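Local coordinates for protein 7,8-dihydro-6-hydroxymethylpterin pyrophosphokinase-dihydropteroate synthase (Plasmodium falciparum, PDB 6JWS) that probably makes 7,8-dihydropteroate for folate synthesis, first pyrophosphorylating 6-hydroxymethyl-7,8-dihydropterin with ATP and then condensing the product with 4-aminobenzoate, at residues L22-R27 / V31-T36; K43-I48 / L181-Y186; I604-S607 / F611-H614. The protein carries 1 engineered substitution. All blocks are in the same frame, centred on the assembly; numbering follows the deposited sequence.

Contact 1: L22-R27 / V31-T36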
loop_
_atom_site.group_PDB
_atom_site.type_symbol
_atom_site.label_atom_id
_atom_site.label_comp_id
_atom_site.label_asym_id
_atom_site.label_seq_id
_atom_site.Cartn_x
_atom_site.Cartn_y
_atom_site.Cartn_z
ATOM N N LEU B 22 -6.676 12.641 -34.791
ATOM C CA LEU B 22 -5.665 11.838 -35.463
ATOM C C LEU B 22 -5.727 10.433 -34.869
ATOM O O LEU B 22 -5.545 10.277 -33.670
ATOM C CB LEU B 22 -4.276 12.433 -35.183
ATOM C CG LEU B 22 -3.829 13.682 -35.950
ATOM C CD1 LEU B 22 -4.867 14.792 -35.938
ATOM C CD2 LEU B 22 -2.518 14.203 -35.381
ATOM N N GLY B 23 -5.965 9.416 -35.712
ATOM C CA GLY B 23 -6.155 8.052 -35.237
ATOM C C GLY B 23 -5.341 7.053 -36.052
ATOM O O GLY B 23 -5.108 7.267 -37.232
ATOM N N THR B 24 -4.868 5.988 -35.404
ATOM C CA THR B 24 -4.230 4.886 -36.099
ATOM C C THR B 24 -4.556 3.593 -35.365
ATOM O O THR B 24 -4.866 3.632 -34.181
ATOM C CB THR B 24 -2.717 5.084 -36.242
ATOM O OG1 THR B 24 -2.252 3.879 -36.854
ATOM C CG2 THR B 24 -1.993 5.271 -34.927
ATOM N N ASN B 25 -4.464 2.462 -36.073
ATOM C CA ASN B 25 -4.721 1.145 -35.508
ATOM C C ASN B 25 -3.405 0.427 -35.222
ATOM O O ASN B 25 -3.394 -0.627 -34.595
ATOM C CB ASN B 25 -5.577 0.287 -36.442
ATOM C CG ASN B 25 -6.929 0.907 -36.724
ATOM O OD1 ASN B 25 -7.217 1.294 -37.856
ATOM N ND2 ASN B 25 -7.757 1.022 -35.698
ATOM N N ASP B 26 -2.300 1.008 -35.688
ATOM C CA ASP B 26 -0.984 0.394 -35.604
ATOM C C ASP B 26 -0.347 0.738 -34.256
ATOM O O ASP B 26 0.067 1.872 -34.033
ATOM C CB ASP B 26 -0.139 0.818 -36.812
ATOM C CG ASP B 26 1.217 0.146 -36.913
ATOM O OD1 ASP B 26 1.524 -0.700 -36.048
ATOM O OD2 ASP B 26 1.961 0.483 -37.855
ATOM N N ARG B 27 -0.244 -0.263 -33.373
ATOM C CA ARG B 27 0.215 -0.074 -32.004
ATOM C C ARG B 27 1.725 0.182 -31.946
ATOM O O ARG B 27 2.155 1.162 -31.332
ATOM C CB ARG B 27 -0.232 -1.249 -31.125
ATOM C CG ARG B 27 0.496 -1.348 -29.791
ATOM C CD ARG B 27 -0.016 -2.444 -28.873
ATOM N NE ARG B 27 0.998 -2.953 -27.959
ATOM C CZ ARG B 27 1.664 -2.237 -27.048
ATOM N NH1 ARG B 27 1.459 -0.935 -26.923
ATOM N NH2 ARG B 27 2.553 -2.829 -26.271
ATOM N N VAL B 31 3.150 6.015 -32.093
ATOM C CA VAL B 31 3.821 7.275 -31.797
ATOM C C VAL B 31 4.394 7.888 -33.070
ATOM O O VAL B 31 4.203 9.078 -33.316
ATOM C CB VAL B 31 4.912 7.123 -30.717
ATOM C CG1 VAL B 31 5.615 8.444 -30.440
ATOM C CG2 VAL B 31 4.339 6.550 -29.432
ATOM N N LEU B 32 5.123 7.084 -33.854
ATOM C CA LEU B 32 5.781 7.587 -35.055
ATOM C C LEU B 32 4.730 8.092 -36.044
ATOM O O LEU B 32 4.877 9.178 -36.602
ATOM C CB LEU B 32 6.676 6.490 -35.652
ATOM C CG LEU B 32 7.251 6.749 -37.052
ATOM C CD1 LEU B 32 8.191 7.956 -37.078
ATOM C CD2 LEU B 32 7.963 5.509 -37.574
ATOM N N ILE B 33 3.646 7.322 -36.203
ATOM C CA ILE B 33 2.593 7.655 -37.146
ATOM C C ILE B 33 1.964 8.982 -36.736
ATOM O O ILE B 33 1.855 9.903 -37.552
ATOM C CB ILE B 33 1.543 6.522 -37.258
ATOM C CG1 ILE B 33 2.127 5.182 -37.733
ATOM C CG2 ILE B 33 0.354 6.949 -38.111
ATOM C CD1 ILE B 33 3.320 5.307 -38.659
ATOM N N LEU B 34 1.561 9.080 -35.462
ATOM C CA LEU B 34 0.783 10.233 -35.033
ATOM C C LEU B 34 1.651 11.490 -34.966
ATOM O O LEU B 34 1.184 12.582 -35.299
ATOM C CB LEU B 34 0.044 9.923 -33.726
ATOM C CG LEU B 34 -1.063 8.874 -33.854
ATOM C CD1 LEU B 34 -1.447 8.298 -32.496
ATOM C CD2 LEU B 34 -2.282 9.451 -34.563
ATOM N N GLU B 35 2.929 11.332 -34.604
ATOM C CA GLU B 35 3.816 12.491 -34.573
ATOM C C GLU B 35 4.187 12.974 -35.985
ATOM O O GLU B 35 4.378 14.169 -36.204
ATOM C CB GLU B 35 5.025 12.253 -33.662
ATOM C CG GLU B 35 4.643 12.086 -32.200
ATOM C CD GLU B 35 5.705 12.279 -31.127
ATOM O OE1 GLU B 35 6.902 11.987 -31.388
ATOM O OE2 GLU B 35 5.327 12.721 -30.017
ATOM N N THR B 36 4.295 12.046 -36.943
ATOM C CA THR B 36 4.522 12.390 -38.344
ATOM C C THR B 36 3.372 13.271 -38.842
ATOM O O THR B 36 3.601 14.319 -39.447
ATOM C CB THR B 36 4.727 11.123 -39.199
ATOM O OG1 THR B 36 5.879 10.400 -38.751
ATOM C CG2 THR B 36 4.822 11.403 -40.684
#

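Contact 2: K43-I48 / L181-Y186. With CA (calcium ion), chain L; ATP (adenosine-5'-triphosphate), chain J.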
loop_
_atom_site.group_PDB
_atom_site.type_symbol
_atom_site.label_atom_id
_atom_site.label_comp_id
_atom_site.label_asym_id
_atom_site.label_seq_id
_atom_site.Cartn_x
_atom_site.Cartn_y
_atom_site.Cartn_z
ATOM N N LYS B 43 3.289 21.843 -40.666
ATOM C CA LYS B 43 3.911 22.266 -41.916
ATOM C C LYS B 43 2.877 22.858 -42.876
ATOM O O LYS B 43 3.066 23.965 -43.371
ATOM C CB LYS B 43 4.658 21.082 -42.540
ATOM C CG LYS B 43 5.528 21.403 -43.749
ATOM C CD LYS B 43 6.313 20.192 -44.218
ATOM C CE LYS B 43 7.277 20.477 -45.353
ATOM N NZ LYS B 43 8.139 21.647 -45.071
ATOM N N TYR B 44 1.766 22.136 -43.094
ATOM C CA TYR B 44 0.860 22.414 -44.198
ATOM C C TYR B 44 -0.436 23.103 -43.771
ATOM O O TYR B 44 -1.175 23.557 -44.638
ATOM C CB TYR B 44 0.553 21.138 -44.987
ATOM C CG TYR B 44 1.715 20.538 -45.743
ATOM C CD1 TYR B 44 2.592 21.328 -46.479
ATOM C CD2 TYR B 44 1.916 19.165 -45.759
ATOM C CE1 TYR B 44 3.653 20.770 -47.178
ATOM C CE2 TYR B 44 2.967 18.590 -46.458
ATOM C CZ TYR B 44 3.836 19.398 -47.172
ATOM O OH TYR B 44 4.863 18.825 -47.868
ATOM N N LEU B 45 -0.732 23.198 -42.468
ATOM C CA LEU B 45 -2.050 23.676 -42.065
ATOM C C LEU B 45 -1.999 24.932 -41.203
ATOM O O LEU B 45 -2.947 25.702 -41.210
ATOM C CB LEU B 45 -2.831 22.565 -41.351
ATOM C CG LEU B 45 -3.251 21.394 -42.236
ATOM C CD1 LEU B 45 -4.078 20.391 -41.433
ATOM C CD2 LEU B 45 -4.038 21.909 -43.436
ATOM N N GLY B 46 -0.940 25.124 -40.415
ATOM C CA GLY B 46 -0.908 26.272 -39.520
ATOM C C GLY B 46 -0.112 25.992 -38.245
ATOM O O GLY B 46 0.941 25.354 -38.276
ATOM N N LYS B 47 -0.630 26.472 -37.113
ATOM C CA LYS B 47 0.077 26.280 -35.864
ATOM C C LYS B 47 -0.727 25.432 -34.875
ATOM O O LYS B 47 -1.829 25.817 -34.481
ATOM C CB LYS B 47 0.415 27.637 -35.244
ATOM C CG LYS B 47 1.219 27.484 -33.968
ATOM C CD LYS B 47 1.641 28.750 -33.284
ATOM C CE LYS B 47 2.870 28.410 -32.468
ATOM N NZ LYS B 47 2.920 29.230 -31.246
ATOM N N ILE B 48 -0.118 24.333 -34.407
ATOM C CA ILE B 48 -0.676 23.546 -33.316
ATOM C C ILE B 48 -0.561 24.314 -31.999
ATOM O O ILE B 48 0.538 24.625 -31.547
ATOM C CB ILE B 48 0.009 22.170 -33.225
ATOM C CG1 ILE B 48 -0.199 21.375 -34.515
ATOM C CG2 ILE B 48 -0.497 21.412 -31.999
ATOM C CD1 ILE B 48 0.639 20.119 -34.618
ATOM N N LEU B 181 -10.023 19.836 -45.477
ATOM C CA LEU B 181 -10.143 18.396 -45.641
ATOM C C LEU B 181 -9.344 17.924 -46.857
ATOM O O LEU B 181 -8.705 16.868 -46.815
ATOM C CB LEU B 181 -11.620 18.012 -45.734
ATOM C CG LEU B 181 -11.892 16.514 -45.851
ATOM C CD1 LEU B 181 -11.286 15.750 -44.678
ATOM C CD2 LEU B 181 -13.387 16.261 -45.943
ATOM N N VAL B 182 -9.355 18.727 -47.930
ATOM C CA VAL B 182 -8.599 18.383 -49.128
ATOM C C VAL B 182 -7.120 18.247 -48.768
ATOM O O VAL B 182 -6.506 17.218 -49.059
ATOM C CB VAL B 182 -8.824 19.396 -50.274
ATOM C CG1 VAL B 182 -7.885 19.138 -51.448
ATOM C CG2 VAL B 182 -10.284 19.443 -50.729
ATOM N N VAL B 183 -6.562 19.272 -48.103
ATOM C CA VAL B 183 -5.166 19.225 -47.681
ATOM C C VAL B 183 -4.923 18.050 -46.730
ATOM O O VAL B 183 -3.879 17.400 -46.809
ATOM C CB VAL B 183 -4.663 20.550 -47.078
ATOM C CG1 VAL B 183 -3.168 20.483 -46.809
ATOM C CG2 VAL B 183 -4.975 21.745 -47.967
ATOM N N ILE B 184 -5.887 17.767 -45.843
ATOM C CA ILE B 184 -5.744 16.660 -44.911
ATOM C C ILE B 184 -5.672 15.349 -45.692
ATOM O O ILE B 184 -4.857 14.477 -45.379
ATOM C CB ILE B 184 -6.879 16.666 -43.865
ATOM C CG1 ILE B 184 -6.642 17.721 -42.780
ATOM C CG2 ILE B 184 -7.074 15.278 -43.264
ATOM C CD1 ILE B 184 -7.898 18.140 -42.053
ATOM N N LYS B 185 -6.538 15.219 -46.709
ATOM C CA LYS B 185 -6.551 14.046 -47.574
ATOM C C LYS B 185 -5.204 13.902 -48.273
ATOM O O LYS B 185 -4.708 12.789 -48.414
ATOM C CB LYS B 185 -7.724 14.095 -48.560
ATOM C CG LYS B 185 -9.102 13.939 -47.932
ATOM C CD LYS B 185 -9.293 12.602 -47.244
ATOM C CE LYS B 185 -10.524 12.581 -46.360
ATOM N NZ LYS B 185 -10.793 11.220 -45.847
ATOM N N TYR B 186 -4.605 15.034 -48.662
ATOM C CA TYR B 186 -3.265 15.031 -49.225
ATOM C C TYR B 186 -2.280 14.459 -48.206
ATOM O O TYR B 186 -1.568 13.495 -48.506
ATOM C CB TYR B 186 -2.873 16.419 -49.750
ATOM C CG TYR B 186 -1.540 16.445 -50.457
ATOM C CD1 TYR B 186 -1.381 15.857 -51.703
ATOM C CD2 TYR B 186 -0.427 17.034 -49.874
ATOM C CE1 TYR B 186 -0.161 15.855 -52.359
ATOM C CE2 TYR B 186 0.799 17.049 -50.520
ATOM C CZ TYR B 186 0.934 16.456 -51.765
ATOM O OH TYR B 186 2.136 16.451 -52.409
HETATM CA CA CA L . 3.325 25.823 -38.750
HETATM P PG ATP J . -15.467 9.797 -40.828
HETATM O O1G ATP J . -15.440 9.083 -39.489
HETATM O O2G ATP J . -16.801 10.469 -41.110
HETATM O O3G ATP J . -14.298 10.748 -40.983
HETATM P PB ATP J . -14.824 7.102 -41.989
HETATM O O1B ATP J . -15.412 6.445 -43.190
HETATM O O2B ATP J . -14.983 6.461 -40.646
HETATM O O3B ATP J . -15.323 8.628 -41.954
HETATM P PA ATP J . -12.436 8.261 -43.228
HETATM O O1A ATP J . -11.913 9.419 -42.436
HETATM O O2A ATP J . -11.460 7.438 -44.005
HETATM O O3A ATP J . -13.259 7.301 -42.245
HETATM O "O5'" ATP J . -13.603 8.762 -44.211
HETATM C "C5'" ATP J . -13.993 10.160 -44.156
HETATM C "C4'" ATP J . -15.239 10.363 -44.977
HETATM O "O4'" ATP J . -16.206 11.146 -44.228
HETATM C "C3'" ATP J . -15.027 11.118 -46.294
HETATM O "O3'" ATP J . -15.913 10.588 -47.273
HETATM C "C2'" ATP J . -15.302 12.568 -45.884
HETATM O "O2'" ATP J . -15.786 13.404 -46.909
HETATM C "C1'" ATP J . -16.413 12.394 -44.856
HETATM N N9 ATP J . -16.429 13.455 -43.847
HETATM C C8 ATP J . -17.519 14.204 -43.487
HETATM N N7 ATP J . -17.242 15.083 -42.552
HETATM C C5 ATP J . -15.899 14.874 -42.266
HETATM C C6 ATP J . -15.025 15.483 -41.345
HETATM N N6 ATP J . -15.397 16.463 -40.531
HETATM N N1 ATP J . -13.740 15.044 -41.314
HETATM C C2 ATP J . -13.377 14.058 -42.148
HETATM N N3 ATP J . -14.117 13.412 -43.049
HETATM C C4 ATP J . -15.384 13.875 -43.061
HETATM O O HOH W 1 2.534 27.678 -38.053
HETATM O O HOH W 2 3.149 27.028 -40.853
#

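Contact 3: I604-S607 / F611-H614. With PT1 (pteroic acid), chain I.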
loop_
_atom_site.group_PDB
_atom_site.type_symbol
_atom_site.label_atom_id
_atom_site.label_comp_id
_atom_site.label_asym_id
_atom_site.label_seq_id
_atom_site.Cartn_x
_atom_site.Cartn_y
_atom_site.Cartn_z
ATOM N N ILE B 604 9.295 12.116 -9.649
ATOM C CA ILE B 604 9.711 12.707 -8.377
ATOM C C ILE B 604 11.142 12.309 -8.043
ATOM O O ILE B 604 11.596 11.250 -8.470
ATOM C CB ILE B 604 8.778 12.333 -7.201
ATOM C CG1 ILE B 604 8.922 10.862 -6.794
ATOM C CG2 ILE B 604 7.316 12.705 -7.477
ATOM C CD1 ILE B 604 8.106 10.475 -5.563
ATOM N N GLY B 605 11.808 13.149 -7.227
ATOM C CA GLY B 605 13.135 12.879 -6.717
ATOM C C GLY B 605 13.233 13.112 -5.206
ATOM O O GLY B 605 13.284 14.254 -4.738
ATOM N N TYR B 606 13.269 12.017 -4.437
ATOM C CA TYR B 606 13.385 12.078 -2.989
ATOM C C TYR B 606 14.771 11.609 -2.551
ATOM O O TYR B 606 15.135 11.748 -1.387
ATOM C CB TYR B 606 12.365 11.124 -2.362
ATOM C CG TYR B 606 12.468 9.701 -2.861
ATOM C CD1 TYR B 606 13.449 8.825 -2.392
ATOM C CD2 TYR B 606 11.556 9.224 -3.784
ATOM C CE1 TYR B 606 13.533 7.522 -2.869
ATOM C CE2 TYR B 606 11.621 7.926 -4.261
ATOM C CZ TYR B 606 12.597 7.065 -3.790
ATOM O OH TYR B 606 12.638 5.797 -4.311
ATOM N N SER B 607 15.519 11.029 -3.489
ATOM C CA SER B 607 16.688 10.225 -3.173
ATOM C C SER B 607 17.723 11.007 -2.365
ATOM O O SER B 607 18.282 12.003 -2.833
ATOM C CB SER B 607 17.296 9.650 -4.438
ATOM O OG SER B 607 18.325 8.727 -4.133
ATOM N N PHE B 611 14.859 15.587 3.989
ATOM C CA PHE B 611 13.580 15.308 4.626
ATOM C C PHE B 611 13.457 13.834 5.028
ATOM O O PHE B 611 12.673 13.526 5.922
ATOM C CB PHE B 611 12.397 15.770 3.771
ATOM C CG PHE B 611 12.025 14.863 2.630
ATOM C CD1 PHE B 611 12.656 14.975 1.398
ATOM C CD2 PHE B 611 11.040 13.896 2.787
ATOM C CE1 PHE B 611 12.310 14.128 0.342
ATOM C CE2 PHE B 611 10.700 13.061 1.734
ATOM C CZ PHE B 611 11.310 13.191 0.504
ATOM N N ILE B 612 14.200 12.926 4.374
ATOM C CA ILE B 612 14.144 11.523 4.774
ATOM C C ILE B 612 14.670 11.347 6.207
ATOM O O ILE B 612 14.011 10.712 7.026
ATOM C CB ILE B 612 14.897 10.602 3.795
ATOM C CG1 ILE B 612 14.395 10.745 2.352
ATOM C CG2 ILE B 612 14.814 9.167 4.300
ATOM C CD1 ILE B 612 15.115 9.876 1.351
ATOM N N ALA B 613 15.848 11.924 6.508
ATOM C CA ALA B 613 16.459 11.858 7.832
ATOM C C ALA B 613 15.530 12.426 8.897
ATOM O O ALA B 613 15.536 11.956 10.024
ATOM C CB ALA B 613 17.781 12.581 7.860
ATOM N N HIS B 614 14.695 13.393 8.519
ATOM C CA HIS B 614 13.811 14.058 9.455
ATOM C C HIS B 614 12.690 13.115 9.876
ATOM O O HIS B 614 11.945 13.407 10.814
ATOM C CB HIS B 614 13.265 15.306 8.756
ATOM C CG HIS B 614 12.169 16.037 9.446
ATOM N ND1 HIS B 614 12.419 17.095 10.311
ATOM C CD2 HIS B 614 10.827 15.931 9.346
ATOM C CE1 HIS B 614 11.271 17.601 10.745
ATOM N NE2 HIS B 614 10.269 16.890 10.172
HETATM C C2 PT1 I . 14.504 16.546 -8.463
HETATM C C3 PT1 I . 15.928 16.872 -8.553
HETATM C C5 PT1 I . 16.456 17.113 -9.899
HETATM N N6 PT1 I . 16.743 16.947 -7.474
HETATM C C7 PT1 I . 14.271 16.751 -10.813
HETATM N N9 PT1 I . 15.606 17.033 -10.963
HETATM C C10 PT1 I . 18.050 17.282 -7.645
HETATM N N11 PT1 I . 13.429 16.694 -11.908
HETATM C C12 PT1 I . 18.547 17.542 -8.916
HETATM C C21 PT1 I . 17.661 18.229 -0.072
HETATM O O22 PT1 I . 18.329 17.418 0.625
HETATM O O1 PT1 I . 13.952 16.320 -7.264
HETATM N N4 PT1 I . 13.750 16.494 -9.582
HETATM N N8 PT1 I . 17.757 17.436 -10.005
HETATM C C13 PT1 I . 18.928 17.408 -6.429
HETATM N N14 PT1 I . 18.521 18.627 -5.678
HETATM C C15 PT1 I . 18.312 18.553 -4.343
HETATM C C16 PT1 I . 17.353 19.387 -3.729
HETATM C C17 PT1 I . 19.088 17.623 -3.577
HETATM C C18 PT1 I . 17.147 19.279 -2.332
HETATM C C19 PT1 I . 18.884 17.541 -2.176
HETATM C C20 PT1 I . 17.900 18.354 -1.560
HETATM O O23 PT1 I . 16.790 18.932 0.467
#

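Contact 1: L22-R27 / V31-T36
Leu-34 lays one methyl of its isobutyl group on the end of the strand that holds Leu-22, and so ties the first strand of the pyrophosphokinase domain to the first helix. This is the beta-alpha unit that opens the ferredoxin-like alpha-beta fold: strand 16-24 runs out, the chain turns, and helix 30-44 returns across the sheet. In the short segments 22-24 and 31-36 the N-to-C directions make 153°, close to antiparallel, and the axes approach to 8.6 Å. Leu-34 CD2 sits 3.6 Å from Leu-22 CB and 3.5 Å from Leu-22 O, a contact with both side chain and main chain. The other flank of the same leucine, CG and CD1, meets Thr-24 CG2, with CG 3.9 Å from it. Ile-33 completes the group, its branch methyl CG2 resting 4.0 Å from Thr-24 CB.

Thr-24 therefore shows the helix its carbon side. With OG1 trans to the backbone N (chi1 176°), CG2 falls between the N and the carbonyl carbon, facing Leu-34, while the hydroxyl works for the loop. OG1 accepts a nearly straight bond from Asp-26 N at 3.1 Å, which makes an ST turn where the strand ends, and it is also hydrogen-bonded to Ile-206 O. Beyond this shell, Gly-23 pairs through its backbone with Asp-208, a magnesium ligand, and on the helix's far side Glu-35 bridges to Arg-571. Within the helix, Leu-32 O takes both Thr-36 N and Thr-36 OG1, the latter at 2.7 Å, and the two donors reach it from opposite faces of the carbonyl plane.

Contact 2: K43-I48 / L181-Y186
Leu-45, just past the end of helix 30-44, spreads its two methyls over two residues of helix 177-190, and everything that crosses this contact is apolar. CD2 lies 3.8 Å from Val-183 CG1, the two side chains sliding past each other in opposite directions. CD1 meets Ile-184 CG1 at 3.9 Å, where the two side chains cross at about a right angle. Val-183 holds CG1 trans to its backbone N (chi1 -173°), which brings that methyl between Leu-45 and Tyr-44, with Val-183 CG1 4.2 Å from Tyr-44 CB. Tyr-44 thus gives the helix its CB, while Lys-43 CG lies over one face of its ring.

Hydrogen bonding is left to the flanks. Tyr-44 OH is bonded to Glu-93 O, and Leu-45 O to Thr-172 OG1, so these two polar atoms find their partners in a loop and in strand 163-172, and no hydrogen bond joins the two segments.

Ligand contacts lie on the outer sides of both segments. Gly-46 O binds calcium at 2.5 Å, alongside Glu-42, Glu-99 and two waters; its backbone angles (phi 149°, psi -139°) are ones readily reached without a side chain. On another side of helix 177-190, Leu-181 CD1 touches C2 of ATP at 3.7 Å, and Lys-185 NZ stands 4.0 Å from the alpha-phosphate oxygen O1A of ATP, too far for a hydrogen bond. Helix 177-190 is thereby held against the end of helix 30-44 by one side and forms a wall of the nucleotide pocket with another, an arrangement belonging to the ATP site of the HPPK fold.

Contact 3: I604-S607 / F611-H614
Gly-605 O, one residue before the Tyr-606 that packs on Phe-611 and Ile-612, accepts a hydrogen bond from Lys-609 NZ, and the same amine is hydrogen-bonded to pteroic acid. Lysine, main chain and ligand are thus joined at one point. Gly-605 O also comes within 3.3 Å of pteroic acid O1, and the bare Gly-605 CA, with no side chain in the way, lets that O1 approach to 3.6 Å.

The loop that presents this glycine rests on the short helix 610-613 through apolar contacts. Tyr-606 CB touches the rim of the Phe-611 ring, 3.7 Å from CZ and close to the ring plane. Phe-611 CG stands between the backbone N and the carbonyl carbon (chi1 79°), a torsion that swings the ring back along the helix toward the loop. Over one face of that ring, above its centre, lies CG1 of the next residue, Ile-612. The same isoleucine sends CD1 on to Tyr-606, ending 3.3 Å from Tyr-606 O, a snug fit, and 4.2 Å from Tyr-606 CD1.

From there the tyrosine ring leads away from the helix and is buried against Ile-673 and Ala-674 of helix 657-680 and Ile-685 and Val-687 of strand 684-687. Ser-607 OG is tied to His-688 ND1, while Ile-612 also packs on Val-699 of the second subunit. The loop follows strand 603-604, the seventh of the barrel in chain order, and in a TIM-barrel dihydropteroate synthase such a segment at the C-terminal end of a strand lines the pterin-binding pocket.

All three contacts are buried and rest on apolar side chains, with no hydrogen bond crossing between the segments, yet they serve different places. Contacts 1 and 2 share helix 30-44, meeting it near its start and at its end, and both reach the six-stranded antiparallel sheet of the kinase half; their centres are 16 Å apart. Contact 3 stands alone in the synthase barrel, about 39 and 48 Å from the others, centre to centre, and it alone touches the second subunit. Contact 1 is aliphatic strand-to-helix packing, contact 2 lies between a calcium ion and ATP, and contact 3 adds an aromatic edge beside bound pteroic acid.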